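Local coordinates for nicotinate-nucleotide pyrophosphorylase (Francisella tularensis subsp. tularensis, PDB 3TQV), which probably catalyses the conversion of quinolinate and phosphoribosyl pyrophosphate to nicotinate mononucleotide, carbon dioxide and diphosphate in NAD biosynthesis, at residues L211-D225 and A235-S248. Sequence-based numbering, arbitrary orientation.
Sequences LNQAIAAKADIVMLD and AVSIARGKVALEVS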
loop_
_atom_site.group_PDB
_atom_site.type_symbol
_atom_site.label_atom_id
_atom_site.label_comp_id
_atom_site.label_asym_id
_atom_site.label_seq_id
_atom_site.Cartn_x
_atom_site.Cartn_y
_atom_site.Cartn_z
ATOM N N LEU B 211 2.278 -7.692 33.583
ATOM C CA LEU B 211 1.950 -9.007 33.048
ATOM C C LEU B 211 1.280 -9.859 34.117
ATOM O O LEU B 211 0.284 -10.540 33.857
ATOM C CB LEU B 211 3.195 -9.716 32.502
ATOM C CG LEU B 211 2.914 -11.181 32.129
ATOM C CD1 LEU B 211 2.019 -11.228 30.907
ATOM C CD2 LEU B 211 4.199 -11.960 31.890
ATOM N N ASN B 212 1.845 -9.813 35.321
ATOM C CA ASN B 212 1.284 -10.534 36.451
ATOM C C ASN B 212 -0.148 -10.092 36.726
ATOM O O ASN B 212 -1.041 -10.912 36.942
ATOM C CB ASN B 212 2.189 -10.395 37.679
ATOM C CG ASN B 212 3.499 -11.145 37.511
ATOM O OD1 ASN B 212 3.562 -12.115 36.765
ATOM N ND2 ASN B 212 4.550 -10.692 38.182
ATOM N N GLN B 213 -0.361 -8.786 36.676
ATOM C CA GLN B 213 -1.694 -8.233 36.809
ATOM C C GLN B 213 -2.670 -8.852 35.804
ATOM O O GLN B 213 -3.728 -9.361 36.167
ATOM C CB GLN B 213 -1.652 -6.715 36.620
ATOM C CG GLN B 213 -0.972 -5.960 37.754
ATOM C CD GLN B 213 -1.092 -4.456 37.590
ATOM O OE1 GLN B 213 -0.096 -3.743 37.581
ATOM N NE2 GLN B 213 -2.314 -3.972 37.458
ATOM N N ALA B 214 -2.302 -8.795 34.533
ATOM C CA ALA B 214 -3.192 -9.216 33.468
ATOM C C ALA B 214 -3.449 -10.705 33.589
ATOM O O ALA B 214 -4.550 -11.181 33.301
ATOM C CB ALA B 214 -2.604 -8.866 32.123
ATOM N N ILE B 215 -2.428 -11.434 34.031
ATOM C CA ILE B 215 -2.562 -12.860 34.331
ATOM C C ILE B 215 -3.493 -13.058 35.524
ATOM O O ILE B 215 -4.374 -13.921 35.501
ATOM C CB ILE B 215 -1.179 -13.488 34.622
ATOM C CG1 ILE B 215 -0.441 -13.749 33.311
ATOM C CG2 ILE B 215 -1.303 -14.766 35.459
ATOM C CD1 ILE B 215 0.930 -14.315 33.490
ATOM N N ALA B 216 -3.296 -12.238 36.557
ATOM C CA ALA B 216 -4.111 -12.298 37.764
ATOM C C ALA B 216 -5.552 -11.925 37.468
ATOM O O ALA B 216 -6.467 -12.403 38.126
ATOM C CB ALA B 216 -3.536 -11.383 38.839
ATOM N N ALA B 217 -5.740 -11.068 36.470
ATOM C CA ALA B 217 -7.070 -10.593 36.085
ATOM C C ALA B 217 -7.714 -11.538 35.083
ATOM O O ALA B 217 -8.799 -11.278 34.583
ATOM C CB ALA B 217 -6.992 -9.191 35.511
ATOM N N LYS B 218 -7.019 -12.632 34.801
ATOM C CA LYS B 218 -7.527 -13.685 33.931
ATOM C C LYS B 218 -7.815 -13.217 32.493
ATOM O O LYS B 218 -8.891 -13.472 31.932
ATOM C CB LYS B 218 -8.728 -14.376 34.576
ATOM C CG LYS B 218 -8.417 -14.903 35.966
ATOM C CD LYS B 218 -9.409 -15.948 36.441
ATOM C CE LYS B 218 -8.901 -16.614 37.715
ATOM N NZ LYS B 218 -7.575 -17.266 37.525
ATOM N N ALA B 219 -6.823 -12.539 31.915
ATOM C CA ALA B 219 -6.798 -12.218 30.486
ATOM C C ALA B 219 -6.673 -13.474 29.613
ATOM O O ALA B 219 -6.288 -14.539 30.081
ATOM C CB ALA B 219 -5.652 -11.230 30.167
ATOM N N ASP B 220 -6.992 -13.330 28.334
ATOM C CA ASP B 220 -6.874 -14.436 27.395
ATOM C C ASP B 220 -5.531 -14.478 26.661
ATOM O O ASP B 220 -5.068 -15.533 26.247
ATOM C CB ASP B 220 -8.013 -14.365 26.396
ATOM C CG ASP B 220 -9.306 -14.746 27.008
ATOM O OD1 ASP B 220 -9.346 -15.827 27.629
ATOM O OD2 ASP B 220 -10.269 -13.965 26.893
ATOM N N ILE B 221 -4.926 -13.318 26.484
ATOM C CA ILE B 221 -3.641 -13.242 25.834
ATOM C C ILE B 221 -3.040 -11.900 26.204
ATOM O O ILE B 221 -3.747 -10.967 26.576
ATOM C CB ILE B 221 -3.760 -13.432 24.296
ATOM C CG1 ILE B 221 -2.402 -13.236 23.619
ATOM C CG2 ILE B 221 -4.810 -12.494 23.702
ATOM C CD1 ILE B 221 -2.490 -13.210 22.112
ATOM N N VAL B 222 -1.727 -11.807 26.133
ATOM C CA VAL B 222 -1.061 -10.627 26.621
ATOM C C VAL B 222 -0.034 -10.215 25.589
ATOM O O VAL B 222 0.723 -11.051 25.094
ATOM C CB VAL B 222 -0.397 -10.895 27.989
ATOM C CG1 VAL B 222 0.395 -9.688 28.444
ATOM C CG2 VAL B 222 -1.462 -11.262 29.030
HETATM N N MSE B 223 -0.042 -8.938 25.224
HETATM C CA MSE B 223 0.930 -8.427 24.279
HETATM C C MSE B 223 2.097 -7.849 25.060
HETATM O O MSE B 223 1.905 -7.064 25.991
HETATM C CB MSE B 223 0.288 -7.388 23.365
HETATM C CG MSE B 223 1.222 -6.758 22.344
HETATM SE SE MSE B 223 0.249 -5.569 21.128
HETATM C CE MSE B 223 1.563 -4.132 20.894
ATOM N N LEU B 224 3.307 -8.273 24.704
ATOM C CA LEU B 224 4.511 -7.751 25.343
ATOM C C LEU B 224 5.092 -6.611 24.530
ATOM O O LEU B 224 5.674 -6.832 23.471
ATOM C CB LEU B 224 5.562 -8.840 25.507
ATOM C CG LEU B 224 5.063 -10.106 26.180
ATOM C CD1 LEU B 224 6.187 -11.153 26.228
ATOM C CD2 LEU B 224 4.482 -9.800 27.572
ATOM N N ASP B 225 4.940 -5.393 25.031
ATOM C CA ASP B 225 5.445 -4.226 24.332
ATOM C C ASP B 225 6.910 -3.977 24.658
ATOM O O ASP B 225 7.251 -3.618 25.788
ATOM C CB ASP B 225 4.604 -2.996 24.676
ATOM C CG ASP B 225 5.060 -1.759 23.944
ATOM O OD1 ASP B 225 6.283 -1.480 23.934
ATOM O OD2 ASP B 225 4.195 -1.063 23.375
ATOM N N ALA B 235 8.930 -13.826 31.011
ATOM C CA ALA B 235 7.502 -13.813 30.704
ATOM C C ALA B 235 7.007 -15.194 30.343
ATOM O O ALA B 235 6.022 -15.683 30.908
ATOM C CB ALA B 235 7.199 -12.821 29.563
ATOM N N VAL B 236 7.695 -15.818 29.395
ATOM C CA VAL B 236 7.376 -17.173 28.981
ATOM C C VAL B 236 7.255 -18.125 30.168
ATOM O O VAL B 236 6.287 -18.876 30.246
ATOM C CB VAL B 236 8.423 -17.726 27.996
ATOM C CG1 VAL B 236 8.190 -19.224 27.765
ATOM C CG2 VAL B 236 8.403 -16.927 26.680
ATOM N N SER B 237 8.231 -18.103 31.082
ATOM C CA SER B 237 8.142 -18.920 32.301
ATOM C C SER B 237 6.881 -18.606 33.095
ATOM O O SER B 237 6.137 -19.509 33.492
ATOM C CB SER B 237 9.354 -18.724 33.216
ATOM O OG SER B 237 10.489 -19.409 32.730
ATOM N N ILE B 238 6.655 -17.320 33.332
ATOM C CA ILE B 238 5.491 -16.875 34.080
ATOM C C ILE B 238 4.183 -17.301 33.418
ATOM O O ILE B 238 3.218 -17.633 34.106
ATOM C CB ILE B 238 5.518 -15.333 34.269
ATOM C CG1 ILE B 238 6.720 -14.936 35.135
ATOM C CG2 ILE B 238 4.216 -14.823 34.871
ATOM C CD1 ILE B 238 6.878 -13.451 35.317
ATOM N N ALA B 239 4.158 -17.309 32.090
ATOM C CA ALA B 239 2.884 -17.410 31.385
ATOM C C ALA B 239 2.548 -18.828 30.975
ATOM O O ALA B 239 1.391 -19.138 30.676
ATOM C CB ALA B 239 2.843 -16.458 30.163
ATOM N N ARG B 240 3.566 -19.682 30.957
ATOM C CA ARG B 240 3.400 -21.062 30.539
ATOM C C ARG B 240 2.211 -21.692 31.255
ATOM O O ARG B 240 2.180 -21.783 32.487
ATOM C CB ARG B 240 4.676 -21.848 30.809
ATOM C CG ARG B 240 4.675 -23.241 30.218
ATOM C CD ARG B 240 5.800 -24.117 30.764
ATOM N NE ARG B 240 7.100 -23.447 30.832
ATOM C CZ ARG B 240 7.807 -23.040 29.782
ATOM N NH1 ARG B 240 7.333 -23.206 28.547
ATOM N NH2 ARG B 240 8.982 -22.446 29.971
ATOM N N GLY B 241 1.223 -22.090 30.460
ATOM C CA GLY B 241 0.018 -22.727 30.949
ATOM C C GLY B 241 -1.033 -21.767 31.470
ATOM O O GLY B 241 -2.134 -22.177 31.831
ATOM N N LYS B 242 -0.692 -20.484 31.516
ATOM C CA LYS B 242 -1.586 -19.479 32.079
ATOM C C LYS B 242 -2.250 -18.649 30.983
ATOM O O LYS B 242 -3.430 -18.846 30.682
ATOM C CB LYS B 242 -0.822 -18.567 33.035
ATOM C CG LYS B 242 -0.115 -19.290 34.162
ATOM C CD LYS B 242 -0.948 -19.307 35.432
ATOM C CE LYS B 242 -0.072 -19.615 36.630
ATOM N NZ LYS B 242 0.929 -20.673 36.302
ATOM N N VAL B 243 -1.494 -17.713 30.405
ATOM C CA VAL B 243 -1.977 -16.916 29.276
ATOM C C VAL B 243 -1.134 -17.137 28.043
ATOM O O VAL B 243 0.048 -17.460 28.128
ATOM C CB VAL B 243 -1.934 -15.408 29.542
ATOM C CG1 VAL B 243 -3.102 -14.984 30.393
ATOM C CG2 VAL B 243 -0.606 -15.030 30.170
ATOM N N ALA B 244 -1.771 -16.948 26.900
ATOM C CA ALA B 244 -1.108 -16.887 25.617
ATOM C C ALA B 244 -0.259 -15.612 25.584
ATOM O O ALA B 244 -0.630 -14.596 26.171
ATOM C CB ALA B 244 -2.154 -16.874 24.526
ATOM N N LEU B 245 0.893 -15.668 24.927
ATOM C CA LEU B 245 1.778 -14.502 24.842
ATOM C C LEU B 245 2.040 -14.118 23.392
ATOM O O LEU B 245 2.334 -14.985 22.551
ATOM C CB LEU B 245 3.128 -14.764 25.516
ATOM C CG LEU B 245 3.301 -14.711 27.027
ATOM C CD1 LEU B 245 4.769 -14.928 27.362
ATOM C CD2 LEU B 245 2.810 -13.396 27.611
ATOM N N GLU B 246 1.945 -12.815 23.119
ATOM C CA GLU B 246 2.236 -12.229 21.808
ATOM C C GLU B 246 3.279 -11.108 21.966
ATOM O O GLU B 246 3.122 -10.228 22.804
ATOM C CB GLU B 246 0.931 -11.722 21.179
ATOM C CG GLU B 246 1.083 -10.873 19.930
ATOM C CD GLU B 246 -0.235 -10.223 19.475
ATOM O OE1 GLU B 246 -1.203 -10.142 20.262
ATOM O OE2 GLU B 246 -0.303 -9.792 18.307
ATOM N N VAL B 247 4.356 -11.161 21.183
ATOM C CA VAL B 247 5.465 -10.195 21.319
ATOM C C VAL B 247 5.439 -9.077 20.274
ATOM O O VAL B 247 5.430 -9.340 19.082
ATOM C CB VAL B 247 6.863 -10.880 21.261
ATOM C CG1 VAL B 247 7.967 -9.836 21.027
ATOM C CG2 VAL B 247 7.140 -11.674 22.517
ATOM N N SER B 248 5.424 -7.827 20.732
ATOM C CA SER B 248 5.450 -6.666 19.842
ATOM C C SER B 248 6.619 -5.758 20.175
ATOM O O SER B 248 6.880 -5.493 21.344
ATOM C CB SER B 248 4.158 -5.867 19.961
ATOM O OG SER B 248 4.221 -4.700 19.166
#
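Leu-224, Leu-211, Leu-245 and Ala-235 form the apolar centre between two strands and their helices. Val-222, Leu-224, Leu-245 and Val-247 share the sheet face turned to the helices. CG of Leu-224 sits beside the backbone N (chi1 -52°), from where one methyl goes to Ala-235 and the other to Leu-245. Leu-224 CD1 meets Ala-235 CB at 3.9 Å and also reaches Val-247 CG2. Leu-224 CD2 meets Leu-245 CD2 at 4.0 Å. Leu-211 crosses Leu-245 at about a right angle, with Leu-211 CD1 on Leu-245 CD2 and Leu-211 CD2 on Ala-235 CB. Farther along, Ile-215 CD1 packs on Ile-238 CG2 at 3.6 Å, and Ile-215 CG1 lies against Val-243 CG2. Val-222 CG2 touches this valine methyl too. Helices 211-216 and 235-239 run nearly parallel, 19° apart.

Four backbone hydrogen bonds join strands 221-225 and 244-248. The N atoms of Val-222 and Leu-224 donate to Ala-244 O and Glu-246 O, respectively; Val-222 O and Leu-224 O accept from the amides of Glu-246 and Ser-248.

The opposite face carries Ile-221, selenomethionine Met-223 and Asp-225 beside Ala-244, Glu-246 and Ser-248. The Ile-221 CD1 methyl packs against the extended Glu-246 side chain, whose OE1 is close to like-charged Glu-202. A phosphate ion near Ser-248 is probably from the crystallisation liquor. This beta-alpha-beta unit belongs to the TIM-barrel-like C-terminal domain; Asp-225 and Ser-248, predicted to bind substrate, end their strands, where such barrels place their active site.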